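Local coordinates for protein elastinolytic metalloprotease (Pseudoalteromonas sp. CF6-2, PDB 6IK4) that probably cleaves peptide bonds in substrates such as elastin and peptidoglycan as a zinc-dependent endopeptidase of family M23, at residues A[15-20]-A[33-38]; A[44-49]-A[98-103]; A[55-60]-A[83-88]; A[61-66]-A[108-113]; A[140-145]-A[156-161]. All blocks are in the same frame, centred on the assembly; numbering follows the deposited sequence.

Contact 1 (A[15-20]-A[33-38]); sequences WYSGGA and LDFNNG. With ZN (zinc ion), chain B.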
# COMPACT_ATOMS: atom_id res chain seq x y z
N TRP A 15 0.08 -3.48 -11.24
CA TRP A 15 1.23 -2.76 -10.73
C TRP A 15 2.23 -3.80 -10.24
O TRP A 15 2.06 -5.01 -10.46
CB TRP A 15 0.85 -1.81 -9.60
CG TRP A 15 0.04 -0.59 -9.96
CD1 TRP A 15 -0.68 -0.36 -11.10
CD2 TRP A 15 -0.13 0.58 -9.14
NE1 TRP A 15 -1.30 0.88 -11.04
CE2 TRP A 15 -0.97 1.47 -9.84
CE3 TRP A 15 0.35 0.95 -7.88
CZ2 TRP A 15 -1.34 2.71 -9.33
CZ3 TRP A 15 -0.02 2.18 -7.36
CH2 TRP A 15 -0.85 3.05 -8.09
N TYR A 16 3.28 -3.33 -9.57
CA TYR A 16 4.32 -4.18 -9.00
C TYR A 16 4.39 -3.98 -7.50
O TYR A 16 4.20 -2.86 -7.00
CB TYR A 16 5.70 -3.88 -9.57
CG TYR A 16 5.78 -3.96 -11.07
CD1 TYR A 16 6.04 -5.17 -11.71
CD2 TYR A 16 5.63 -2.83 -11.86
CE1 TYR A 16 6.13 -5.25 -13.10
CE2 TYR A 16 5.72 -2.90 -13.25
CZ TYR A 16 5.97 -4.10 -13.85
OH TYR A 16 6.06 -4.17 -15.23
N SER A 17 4.71 -5.05 -6.78
CA SER A 17 4.92 -4.98 -5.34
C SER A 17 6.30 -5.51 -4.98
O SER A 17 6.78 -6.47 -5.59
CB SER A 17 3.86 -5.79 -4.57
OG SER A 17 4.08 -5.70 -3.16
N GLY A 18 6.91 -4.90 -3.97
CA GLY A 18 8.05 -5.48 -3.30
C GLY A 18 7.62 -6.40 -2.18
O GLY A 18 6.44 -6.71 -2.01
N GLY A 19 8.62 -6.87 -1.42
CA GLY A 19 8.34 -7.76 -0.31
C GLY A 19 7.75 -7.04 0.90
O GLY A 19 7.89 -5.83 1.07
N ALA A 20 7.12 -7.84 1.76
CA ALA A 20 6.52 -7.29 2.97
C ALA A 20 7.59 -6.80 3.93
O ALA A 20 8.66 -7.40 4.06
CB ALA A 20 5.63 -8.34 3.64
N LEU A 33 3.72 -2.90 2.23
CA LEU A 33 4.16 -3.23 0.88
C LEU A 33 4.43 -1.94 0.13
O LEU A 33 3.72 -0.95 0.34
CB LEU A 33 3.10 -4.05 0.12
CG LEU A 33 2.79 -5.44 0.69
CD1 LEU A 33 1.42 -5.92 0.20
CD2 LEU A 33 3.88 -6.44 0.30
N ASP A 34 5.44 -1.94 -0.73
CA ASP A 34 5.71 -0.82 -1.62
C ASP A 34 5.18 -1.16 -3.01
O ASP A 34 5.61 -2.15 -3.61
CB ASP A 34 7.20 -0.49 -1.66
CG ASP A 34 7.73 -0.04 -0.32
OD1 ASP A 34 6.92 0.44 0.49
OD2 ASP A 34 8.95 -0.15 -0.07
N PHE A 35 4.22 -0.36 -3.50
CA PHE A 35 3.60 -0.56 -4.81
C PHE A 35 4.04 0.52 -5.79
O PHE A 35 4.11 1.70 -5.42
CB PHE A 35 2.07 -0.49 -4.74
CG PHE A 35 1.41 -1.57 -3.93
CD1 PHE A 35 1.78 -2.90 -4.08
CD2 PHE A 35 0.42 -1.25 -3.03
CE1 PHE A 35 1.15 -3.89 -3.36
CE2 PHE A 35 -0.21 -2.23 -2.29
CZ PHE A 35 0.14 -3.55 -2.45
N ASN A 36 4.27 0.14 -7.05
CA ASN A 36 4.48 1.16 -8.08
C ASN A 36 4.04 0.58 -9.43
O ASN A 36 4.05 -0.63 -9.62
CB ASN A 36 5.93 1.64 -8.12
CG ASN A 36 6.85 0.70 -8.91
OD1 ASN A 36 7.05 0.88 -10.11
ND2 ASN A 36 7.42 -0.29 -8.23
N ASN A 37 3.65 1.46 -10.35
CA ASN A 37 3.15 0.98 -11.64
C ASN A 37 4.21 1.02 -12.74
O ASN A 37 3.86 0.87 -13.91
CB ASN A 37 1.92 1.78 -12.08
CG ASN A 37 2.26 3.15 -12.64
OD1 ASN A 37 3.32 3.72 -12.37
ND2 ASN A 37 1.32 3.72 -13.41
N GLY A 38 5.47 1.24 -12.39
CA GLY A 38 6.51 1.24 -13.41
C GLY A 38 6.58 2.50 -14.25
O GLY A 38 7.11 2.45 -15.37
ZN ZN B . 7.69 0.68 2.35
O HOH W 1 7.76 -3.66 -0.67
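Asn37, just past the end of strand 32-36, puts its CB over the indole of Trp15 on the antiparallel strand 14-17, 3.4 Å from the centroid of the five-membered ring and almost on its normal, a CH-pi contact. At the edge of the same indole, Phe35 CB lies 3.9 Å from Trp15 CE3. The backbone bonds begin with the hydrogen-bonded pair, Tyr16 N to Asn36 O (2.8 Å) and Asn36 N to Tyr16 O (3.0 Å), and continue with Gly18 N to Asp34 O (3.1 Å). Farther on the backbones part, and one water links Gly19 O to Asp34 N. Among the side-chain polar groups, Ser17 OG, anti to its backbone N (chi1 -180°), donates to Gly18 O on an in-plane lone pair and passes 3.4 Å from Phe35 CE1. Asn36 OD1 accepts from Gly38 N, closing an Asx turn. The metal bond is made by Asp34 OD1, 2.0 Å from the zinc ion, with His21 and His120 as fellow ligands. The strand pair thus carries part of the His-Asp-His zinc site of the M23 peptidase domain, which lies in this C-terminal part of the longer protein.

Contact 2 (A[44-49]-A[98-103]); sequences SNTPWV and GRYANS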
# COMPACT_ATOMS: atom_id res chain seq x y z
N SER A 44 8.69 11.51 -13.16
CA SER A 44 7.85 10.79 -14.10
C SER A 44 6.37 11.01 -13.78
O SER A 44 6.00 11.65 -12.79
CB SER A 44 8.21 9.31 -14.12
OG SER A 44 7.90 8.69 -12.88
N ASN A 45 5.51 10.47 -14.64
CA ASN A 45 4.07 10.67 -14.54
C ASN A 45 3.50 9.60 -13.60
O ASN A 45 2.95 8.58 -14.03
CB ASN A 45 3.46 10.62 -15.93
CG ASN A 45 1.95 10.69 -15.92
OD1 ASN A 45 1.35 11.48 -15.18
ND2 ASN A 45 1.32 9.87 -16.75
N THR A 46 3.63 9.85 -12.30
CA THR A 46 3.21 8.86 -11.31
C THR A 46 1.68 8.77 -11.22
O THR A 46 0.98 9.76 -11.43
CB THR A 46 3.78 9.19 -9.93
OG1 THR A 46 3.50 10.56 -9.61
CG2 THR A 46 5.29 8.95 -9.91
N PRO A 47 1.14 7.58 -10.92
CA PRO A 47 -0.31 7.38 -11.00
C PRO A 47 -1.03 7.84 -9.74
O PRO A 47 -0.43 8.11 -8.70
CB PRO A 47 -0.44 5.86 -11.16
CG PRO A 47 0.74 5.34 -10.36
CD PRO A 47 1.85 6.31 -10.68
N TRP A 48 -2.36 7.89 -9.86
CA TRP A 48 -3.22 8.07 -8.70
C TRP A 48 -3.42 6.73 -7.99
O TRP A 48 -3.41 5.66 -8.62
CB TRP A 48 -4.57 8.66 -9.12
CG TRP A 48 -4.43 10.05 -9.70
CD1 TRP A 48 -4.09 10.36 -10.98
CD2 TRP A 48 -4.59 11.29 -9.00
NE1 TRP A 48 -4.03 11.73 -11.13
CE2 TRP A 48 -4.33 12.32 -9.93
CE3 TRP A 48 -4.92 11.63 -7.69
CZ2 TRP A 48 -4.40 13.68 -9.59
CZ3 TRP A 48 -4.98 12.99 -7.34
CH2 TRP A 48 -4.73 13.99 -8.29
N VAL A 49 -3.59 6.81 -6.67
CA VAL A 49 -3.72 5.64 -5.80
C VAL A 49 -5.17 5.58 -5.32
O VAL A 49 -5.71 6.59 -4.86
CB VAL A 49 -2.76 5.74 -4.60
CG1 VAL A 49 -2.87 4.51 -3.70
CG2 VAL A 49 -1.31 5.89 -5.07
N GLY A 98 -5.09 10.49 -4.04
CA GLY A 98 -3.92 11.30 -4.31
C GLY A 98 -3.03 10.53 -5.26
O GLY A 98 -3.38 9.44 -5.72
N ARG A 99 -1.89 11.11 -5.57
CA ARG A 99 -0.85 10.41 -6.33
C ARG A 99 0.25 9.98 -5.38
O ARG A 99 0.41 10.56 -4.31
CB ARG A 99 -0.25 11.31 -7.43
CG ARG A 99 -1.22 11.69 -8.52
CD ARG A 99 -0.65 12.77 -9.45
NE ARG A 99 0.61 12.37 -10.07
CZ ARG A 99 1.35 13.18 -10.85
NH1 ARG A 99 0.95 14.42 -11.10
NH2 ARG A 99 2.49 12.74 -11.37
N TYR A 100 1.01 8.95 -5.75
CA TYR A 100 2.27 8.80 -5.03
C TYR A 100 3.26 9.76 -5.67
O TYR A 100 3.19 10.03 -6.87
CB TYR A 100 2.79 7.36 -4.95
CG TYR A 100 3.14 6.55 -6.19
CD1 TYR A 100 4.30 6.80 -6.93
CD2 TYR A 100 2.37 5.45 -6.54
CE1 TYR A 100 4.63 6.01 -8.04
CE2 TYR A 100 2.69 4.66 -7.63
CZ TYR A 100 3.82 4.94 -8.37
OH TYR A 100 4.12 4.15 -9.45
N ALA A 101 4.12 10.33 -4.83
CA ALA A 101 4.87 11.52 -5.20
C ALA A 101 5.89 11.21 -6.28
O ALA A 101 6.59 10.20 -6.23
CB ALA A 101 5.58 12.08 -3.97
N ASN A 102 5.98 12.10 -7.27
CA ASN A 102 7.01 12.03 -8.29
C ASN A 102 8.21 12.93 -7.97
O ASN A 102 9.11 13.05 -8.80
CB ASN A 102 6.42 12.35 -9.67
CG ASN A 102 6.32 13.86 -9.94
OD1 ASN A 102 6.33 14.68 -9.02
ND2 ASN A 102 6.20 14.21 -11.21
N SER A 103 8.24 13.54 -6.79
CA SER A 103 9.39 14.32 -6.37
C SER A 103 9.90 13.81 -5.03
O SER A 103 9.12 13.43 -4.15
CB SER A 103 9.06 15.82 -6.30
OG SER A 103 8.41 16.16 -5.10
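Trp48 lays one indole face over the aliphatic chain of Arg99, whose CG stands 3.5 Å from the centroid of the five-membered ring in a CH-pi contact. The two residues are a non-hydrogen-bonded pair of the antiparallel strands 48-50 and 96-100, part of the large sheet of the M23 peptidase fold. A bend at chi3 (57°) places Arg99 NE near Thr46, where it makes a weak bond to Thr46 O, while Arg99 NH2 donates to Thr46 OG1 at 3.0 Å. Thr46 OG1 in turn donates to Tyr100 O, 2.8 Å away and nearly along the C=O axis, so this hydroxyl serves as both acceptor and donor. An alanine in place of Arg99 would probably leave Thr46 OG1 without this donor and take away the CG and CD that pack on the Trp48 ring. Beyond the strand, Asn102 ND2 reaches Ser44 O at 3.0 Å, with the acceptor in the plane of the amide. The Tyr100 ring takes Pro47 CD over one face, 3.3 Å from its CZ, and has Val49 CG2 at its edge. Its OH bonds to Asn37 N, and its side chain lies about 5 Å from those of His79 and His118, both predicted active-site residues. At the next residue along the strand from Trp48, Val49 N donates to Gly98 O at 2.8 Å.

Contact 3 (A[55-60]-A[83-88]); sequences GVITRF and LQYNNG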
# COMPACT_ATOMS: atom_id res chain seq x y z
N GLY A 55 -13.98 4.05 4.28
CA GLY A 55 -13.78 4.45 5.66
C GLY A 55 -13.58 5.95 5.80
O GLY A 55 -13.83 6.73 4.88
N VAL A 56 -13.13 6.33 7.00
CA VAL A 56 -12.93 7.72 7.40
C VAL A 56 -11.47 8.09 7.22
O VAL A 56 -10.57 7.30 7.56
CB VAL A 56 -13.38 7.94 8.86
CG1 VAL A 56 -13.28 9.42 9.23
CG2 VAL A 56 -14.82 7.46 9.03
N ILE A 57 -11.22 9.30 6.71
CA ILE A 57 -9.88 9.77 6.40
C ILE A 57 -9.21 10.36 7.63
O ILE A 57 -9.84 11.11 8.39
CB ILE A 57 -9.94 10.82 5.27
CG1 ILE A 57 -10.38 10.18 3.95
CG2 ILE A 57 -8.61 11.59 5.15
CD1 ILE A 57 -9.31 9.30 3.31
N THR A 58 -7.93 10.05 7.81
CA THR A 58 -7.03 10.85 8.63
C THR A 58 -5.90 11.32 7.74
O THR A 58 -5.25 10.50 7.08
CB THR A 58 -6.47 10.04 9.81
OG1 THR A 58 -7.54 9.47 10.57
CG2 THR A 58 -5.62 10.93 10.71
N ARG A 59 -5.67 12.64 7.68
CA ARG A 59 -4.59 13.22 6.88
C ARG A 59 -3.51 13.70 7.83
O ARG A 59 -3.70 14.68 8.55
CB ARG A 59 -5.09 14.37 6.00
CG ARG A 59 -3.97 15.09 5.21
CD ARG A 59 -4.47 16.38 4.56
NE ARG A 59 -3.39 17.17 3.96
CZ ARG A 59 -2.53 17.93 4.63
NH1 ARG A 59 -2.60 18.00 5.95
NH2 ARG A 59 -1.59 18.61 3.99
N PHE A 60 -2.37 13.01 7.83
CA PHE A 60 -1.31 13.36 8.78
C PHE A 60 -0.44 14.49 8.28
O PHE A 60 0.12 15.25 9.08
CB PHE A 60 -0.46 12.13 9.10
CG PHE A 60 -1.21 11.05 9.84
CD1 PHE A 60 -1.48 11.18 11.19
CD2 PHE A 60 -1.64 9.90 9.19
CE1 PHE A 60 -2.17 10.20 11.89
CE2 PHE A 60 -2.32 8.91 9.88
CZ PHE A 60 -2.59 9.06 11.23
N LEU A 83 -3.01 15.17 -2.31
CA LEU A 83 -4.03 14.50 -1.50
C LEU A 83 -5.37 15.20 -1.67
O LEU A 83 -5.44 16.43 -1.75
CB LEU A 83 -3.61 14.48 -0.03
CG LEU A 83 -2.46 13.53 0.35
CD1 LEU A 83 -2.22 13.57 1.85
CD2 LEU A 83 -2.73 12.10 -0.14
N GLN A 84 -6.45 14.42 -1.71
CA GLN A 84 -7.76 14.90 -2.12
C GLN A 84 -8.74 15.04 -0.97
O GLN A 84 -9.86 15.53 -1.19
CB GLN A 84 -8.36 13.97 -3.18
CG GLN A 84 -7.55 13.92 -4.48
CD GLN A 84 -7.58 15.24 -5.21
OE1 GLN A 84 -8.65 15.76 -5.55
NE2 GLN A 84 -6.40 15.81 -5.46
N TYR A 85 -8.37 14.64 0.24
CA TYR A 85 -9.30 14.56 1.35
C TYR A 85 -8.65 15.07 2.63
O TYR A 85 -7.42 15.12 2.75
CB TYR A 85 -9.82 13.12 1.53
CG TYR A 85 -10.62 12.72 0.32
CD1 TYR A 85 -11.94 13.14 0.18
CD2 TYR A 85 -10.05 12.00 -0.72
CE1 TYR A 85 -12.68 12.83 -0.94
CE2 TYR A 85 -10.79 11.67 -1.84
CZ TYR A 85 -12.10 12.09 -1.95
OH TYR A 85 -12.84 11.79 -3.08
N ASN A 86 -9.50 15.45 3.57
CA ASN A 86 -9.10 15.99 4.87
C ASN A 86 -9.70 15.15 5.98
O ASN A 86 -10.57 14.31 5.75
CB ASN A 86 -9.55 17.45 5.01
CG ASN A 86 -8.74 18.39 4.15
OD1 ASN A 86 -7.59 18.69 4.48
ND2 ASN A 86 -9.32 18.86 3.06
N ASN A 87 -9.21 15.39 7.20
CA ASN A 87 -9.66 14.65 8.38
C ASN A 87 -11.18 14.60 8.45
O ASN A 87 -11.86 15.61 8.24
CB ASN A 87 -9.13 15.31 9.66
CG ASN A 87 -7.65 15.08 9.88
OD1 ASN A 87 -7.09 14.07 9.45
ND2 ASN A 87 -7.00 16.02 10.56
N GLY A 88 -11.71 13.41 8.72
CA GLY A 88 -13.14 13.24 8.88
C GLY A 88 -13.91 12.96 7.60
O GLY A 88 -15.08 12.55 7.68
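Asn87 reaches back to strand 55-61 with its side-chain carbonyl: OD1 accepts from Arg59 N at 2.7 Å, an almost straight bond (164° at the hydrogen). The second hydrogen bond is backbone to backbone, Gly88 N to Ile57 O at 3.0 Å. Ile57 O also receives a CA-H...O contact from Asn87 CA at 3.5 Å, so one carbonyl is met by two consecutive residues of the loop. Two carbon contacts add to these bonds. Ile57 CG1, beside its backbone N (chi1 -68°), packs on Tyr85 CB at 3.8 Å, and Val56 CG1 touches Gly88 CA at 3.8 Å. The other branch of the isoleucine, Ile57 CG2, comes within 3.4 Å of the carbonyl oxygen Asn86 O. The contact lies at the protein surface, where the loop between strands 73-81 and 90-91 crosses against strand 55-61. Ile57, the buried residue here, continues inward onto Ile65 and Val67 of strand 64-68 and onto Val91 of strand 90-91.

Contact 4 (A[61-66]-A[108-113]); sequences SSCNIR and LCEGGQ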
# COMPACT_ATOMS: atom_id res chain seq x y z
N SER A 61 -0.31 14.63 6.96
CA SER A 61 0.59 15.58 6.34
C SER A 61 0.24 15.59 4.86
O SER A 61 -0.65 14.87 4.42
CB SER A 61 2.05 15.21 6.56
OG SER A 61 2.35 14.02 5.84
N SER A 62 0.97 16.39 4.08
CA SER A 62 0.70 16.40 2.65
C SER A 62 1.12 15.11 1.95
O SER A 62 0.80 14.94 0.78
CB SER A 62 1.39 17.59 1.99
OG SER A 62 2.79 17.35 1.88
N CYS A 63 1.84 14.21 2.63
CA CYS A 63 2.34 13.00 1.98
C CYS A 63 1.90 11.73 2.69
O CYS A 63 2.47 10.66 2.45
CB CYS A 63 3.87 13.05 1.85
SG CYS A 63 4.81 12.95 3.40
N ASN A 64 0.88 11.80 3.55
CA ASN A 64 0.58 10.70 4.46
C ASN A 64 -0.90 10.74 4.82
O ASN A 64 -1.35 11.67 5.50
CB ASN A 64 1.47 10.80 5.70
CG ASN A 64 1.30 9.62 6.64
OD1 ASN A 64 0.71 8.60 6.28
ND2 ASN A 64 1.85 9.74 7.84
N ILE A 65 -1.65 9.73 4.37
CA ILE A 65 -3.10 9.71 4.55
C ILE A 65 -3.52 8.29 4.91
O ILE A 65 -2.87 7.31 4.53
CB ILE A 65 -3.83 10.21 3.29
CG1 ILE A 65 -5.29 10.54 3.58
CG2 ILE A 65 -3.72 9.18 2.15
CD1 ILE A 65 -6.01 11.16 2.40
N ARG A 66 -4.63 8.18 5.65
CA ARG A 66 -5.12 6.89 6.14
C ARG A 66 -6.63 6.79 5.95
O ARG A 66 -7.35 7.78 6.07
CB ARG A 66 -4.76 6.72 7.63
CG ARG A 66 -5.20 5.39 8.26
CD ARG A 66 -4.85 5.33 9.73
NE ARG A 66 -3.41 5.46 9.98
CZ ARG A 66 -2.85 5.36 11.18
NH1 ARG A 66 -3.61 5.13 12.25
NH2 ARG A 66 -1.54 5.49 11.33
N LEU A 108 9.18 12.29 0.89
CA LEU A 108 9.75 12.12 2.22
C LEU A 108 9.39 13.30 3.12
O LEU A 108 10.19 13.71 3.97
CB LEU A 108 11.26 11.93 2.12
CG LEU A 108 11.65 10.71 1.28
CD1 LEU A 108 13.16 10.54 1.23
CD2 LEU A 108 10.99 9.45 1.83
N CYS A 109 8.18 13.84 2.97
CA CYS A 109 7.80 15.02 3.74
C CYS A 109 7.76 14.76 5.24
O CYS A 109 7.81 15.72 6.02
CB CYS A 109 6.46 15.57 3.23
SG CYS A 109 4.95 14.90 3.99
N GLU A 110 7.66 13.50 5.68
CA GLU A 110 7.75 13.17 7.09
C GLU A 110 8.96 12.29 7.40
O GLU A 110 8.99 11.63 8.44
CB GLU A 110 6.48 12.47 7.59
CG GLU A 110 5.26 13.35 7.67
CD GLU A 110 4.11 12.65 8.39
OE1 GLU A 110 4.30 12.25 9.55
OE2 GLU A 110 3.04 12.49 7.78
N GLY A 111 9.95 12.26 6.53
CA GLY A 111 11.11 11.44 6.75
C GLY A 111 11.03 10.13 6.00
O GLY A 111 10.12 9.89 5.20
N GLY A 112 12.01 9.28 6.27
CA GLY A 112 12.11 7.99 5.62
C GLY A 112 13.16 7.99 4.52
O GLY A 112 13.94 8.93 4.34
N GLN A 113 13.17 6.91 3.76
CA GLN A 113 14.06 6.78 2.61
C GLN A 113 13.29 6.22 1.43
O GLN A 113 12.29 5.52 1.60
CB GLN A 113 15.27 5.88 2.93
CG GLN A 113 14.95 4.68 3.81
CD GLN A 113 16.18 3.81 4.06
OE1 GLN A 113 16.32 2.73 3.48
NE2 GLN A 113 17.08 4.29 4.92
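The amide of Asn64 points an N-H at the Glu110 carboxylate, the two planes 43° apart: Asn64 ND2 stands above the carboxylate plane, 3.0 Å from Glu110 OE2, while that oxygen lies in the plane of the amide. Ser61 OG meets the same OE2 on its anti side, donating at 2.6 Å, so two hydrogen bonds grip one carboxylate oxygen and would probably help keep it ionised. Ser61 OG sits between its backbone N and carbonyl carbon (chi1 69°), where it also accepts from Cys63 N at 3.3 Å, an ST turn. An alanine at Ser61 would probably leave Glu110 OE2 with only Asn64 of these two donors and Cys63 N without this acceptor. Beside this polar group the disulfide joins Cys63 SG to Cys109 SG at 2.0 Å with chi3 -89°, and Ser61 OG passes 3.3 Å from Cys109 SG. Asn64 OD1 is taken by Asn76 ND2. The covalent bond ties the turn between strands 55-61 and 64-68 to the loop that follows helix 104-107. Tyr78 of strand 73-81 touches both segments: Cys63 and Asn64 in one, and through its OH, by hydrogen bonds, Glu110 N and Gly111 O in the other.

Contact 5 (A[140-145]-A[156-161]); sequences YRIDVG and FYFERN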
# COMPACT_ATOMS: atom_id res chain seq x y z
N TYR A 140 -6.15 -12.30 -3.24
CA TYR A 140 -4.82 -12.89 -3.03
C TYR A 140 -4.57 -13.10 -1.54
O TYR A 140 -4.78 -12.19 -0.75
CB TYR A 140 -3.72 -11.97 -3.53
CG TYR A 140 -3.61 -11.81 -5.02
CD1 TYR A 140 -2.83 -12.68 -5.78
CD2 TYR A 140 -4.22 -10.74 -5.66
CE1 TYR A 140 -2.70 -12.51 -7.14
CE2 TYR A 140 -4.10 -10.56 -7.03
CZ TYR A 140 -3.34 -11.45 -7.76
OH TYR A 140 -3.22 -11.28 -9.12
N ARG A 141 -4.04 -14.26 -1.18
CA ARG A 141 -3.47 -14.41 0.16
C ARG A 141 -2.05 -13.87 0.12
O ARG A 141 -1.28 -14.19 -0.79
CB ARG A 141 -3.45 -15.87 0.60
CG ARG A 141 -2.91 -16.07 2.03
CD ARG A 141 -2.88 -17.54 2.42
NE ARG A 141 -1.86 -18.26 1.67
CZ ARG A 141 -0.57 -18.31 2.00
NH1 ARG A 141 -0.12 -17.69 3.09
NH2 ARG A 141 0.27 -18.98 1.23
N ILE A 142 -1.69 -13.04 1.11
CA ILE A 142 -0.33 -12.52 1.22
C ILE A 142 0.48 -13.46 2.10
O ILE A 142 0.08 -13.77 3.23
CB ILE A 142 -0.33 -11.09 1.81
CG1 ILE A 142 -1.18 -10.15 0.94
CG2 ILE A 142 1.11 -10.58 1.96
CD1 ILE A 142 -1.48 -8.81 1.63
N ASP A 143 1.61 -13.92 1.59
CA ASP A 143 2.52 -14.74 2.38
C ASP A 143 3.79 -13.93 2.59
O ASP A 143 4.50 -13.64 1.63
CB ASP A 143 2.83 -16.06 1.66
CG ASP A 143 3.49 -17.06 2.58
OD1 ASP A 143 4.63 -16.80 3.02
OD2 ASP A 143 2.86 -18.10 2.88
N VAL A 144 4.08 -13.57 3.84
CA VAL A 144 5.25 -12.72 4.08
C VAL A 144 6.52 -13.56 4.08
O VAL A 144 6.51 -14.78 4.27
CB VAL A 144 5.11 -11.91 5.39
CG1 VAL A 144 3.82 -11.09 5.39
CG2 VAL A 144 5.22 -12.83 6.63
N GLY A 145 7.65 -12.89 3.84
CA GLY A 145 8.94 -13.54 3.80
C GLY A 145 9.57 -13.63 5.17
O GLY A 145 8.91 -13.48 6.20
N PHE A 156 8.14 -15.09 0.05
CA PHE A 156 7.18 -14.01 -0.09
C PHE A 156 6.44 -14.16 -1.41
O PHE A 156 7.09 -14.29 -2.46
CB PHE A 156 7.83 -12.63 -0.05
CG PHE A 156 6.88 -11.52 -0.41
CD1 PHE A 156 5.96 -11.06 0.54
CD2 PHE A 156 6.83 -11.01 -1.70
CE1 PHE A 156 5.05 -10.07 0.20
CE2 PHE A 156 5.92 -10.01 -2.04
CZ PHE A 156 5.02 -9.55 -1.09
N TYR A 157 5.11 -14.08 -1.37
CA TYR A 157 4.33 -14.09 -2.60
C TYR A 157 2.88 -13.72 -2.31
O TYR A 157 2.44 -13.68 -1.15
CB TYR A 157 4.39 -15.45 -3.30
CG TYR A 157 4.02 -16.60 -2.39
CD1 TYR A 157 2.71 -17.02 -2.26
CD2 TYR A 157 5.00 -17.27 -1.67
CE1 TYR A 157 2.36 -18.09 -1.42
CE2 TYR A 157 4.67 -18.34 -0.82
CZ TYR A 157 3.35 -18.74 -0.71
OH TYR A 157 3.03 -19.79 0.12
N PHE A 158 2.15 -13.43 -3.38
CA PHE A 158 0.70 -13.33 -3.39
C PHE A 158 0.14 -14.58 -4.06
O PHE A 158 0.62 -14.97 -5.12
CB PHE A 158 0.25 -12.09 -4.17
CG PHE A 158 0.82 -10.80 -3.68
CD1 PHE A 158 2.08 -10.38 -4.08
CD2 PHE A 158 0.09 -9.99 -2.83
CE1 PHE A 158 2.61 -9.18 -3.64
CE2 PHE A 158 0.61 -8.78 -2.37
CZ PHE A 158 1.87 -8.37 -2.79
N GLU A 159 -0.88 -15.19 -3.47
CA GLU A 159 -1.41 -16.44 -4.00
C GLU A 159 -2.90 -16.31 -4.29
O GLU A 159 -3.68 -15.93 -3.41
CB GLU A 159 -1.16 -17.59 -3.01
CG GLU A 159 -1.35 -18.96 -3.61
CD GLU A 159 -1.57 -20.02 -2.55
OE1 GLU A 159 -0.65 -20.26 -1.74
OE2 GLU A 159 -2.66 -20.62 -2.53
N ARG A 160 -3.30 -16.61 -5.52
CA ARG A 160 -4.70 -16.61 -5.92
C ARG A 160 -4.91 -17.73 -6.93
O ARG A 160 -4.05 -17.96 -7.78
CB ARG A 160 -5.11 -15.25 -6.51
CG ARG A 160 -6.61 -15.04 -6.71
CD ARG A 160 -6.96 -13.56 -6.99
NE ARG A 160 -6.52 -13.14 -8.32
CZ ARG A 160 -6.72 -11.93 -8.83
NH1 ARG A 160 -7.35 -11.00 -8.12
NH2 ARG A 160 -6.28 -11.63 -10.05
N ASN A 161 -6.02 -18.45 -6.81
CA ASN A 161 -6.29 -19.60 -7.68
C ASN A 161 -5.17 -20.63 -7.64
O ASN A 161 -4.91 -21.33 -8.62
CB ASN A 161 -6.55 -19.14 -9.12
CG ASN A 161 -7.81 -18.30 -9.24
OD1 ASN A 161 -8.83 -18.63 -8.64
ND2 ASN A 161 -7.73 -17.21 -9.99
O HOH W 2 -3.37 -20.10 -0.02
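Ile142 and Phe158, a non-hydrogen-bonded pair, run abreast from the same face of the sheet, with Ile142 CG1 4.0 Å from Phe158 CD2. On one flank Phe158 CB packs against Tyr140 CD1 at 3.5 Å; on the other Ile142 CG2 nears Phe156 CE1. Farther out, the Arg160 guanidinium lies flat on the Tyr140 ring, centres 4.1 Å apart and planes at 21°; Ser138 O holds Arg160 NH1, and Tyr172 O takes Tyr140 OH. On the other side of the sheet, Asp143 CB sits over the Tyr157 ring, 3.7 Å from its centroid, in a CH-pi contact. Arg141 grips Asp143 OD2 end-on, with NH1 at 3.0 Å and NH2 at 3.2 Å. Its NH2 also forms a long, weak salt bridge to Glu159 OE1 at 3.4 Å, and one water joins Arg141 NE to Glu159 OE2. Asn134 OD1 accepts from Arg141 NH1. Backbone bonds between Arg141 and Glu159 and between Asp143 and Tyr157 pair the strands, the middle two, between 136-137 and 163-165, of a four-stranded antiparallel meander.

Contacts 1 to 4 all reach the large sheet, while contact 5 belongs to the separate four-stranded one. The two sheets meet where Phe156 and Phe158 of contact 5 pack on Gly18, Ala20, Leu33 and Ser17 of contact 1. Contacts 1 and 2 also touch, through Asn37, Pro47 and Tyr100. Contacts 1, 2 and 5 are partly buried; 3 and 4 lie at the surface on neighbouring strands 55-61 and 64-68, joined by Thr58 O and Arg66 N. Chemistry follows place: regular strand pairing in contacts 1 and 5, with zinc binding in the first and a salt-bridge network in the second, a threonine hydroxyl bonded to an arginine and a backbone carbonyl in contact 2, and loop attachment by an asparagine or a disulfide in contacts 3 and 4.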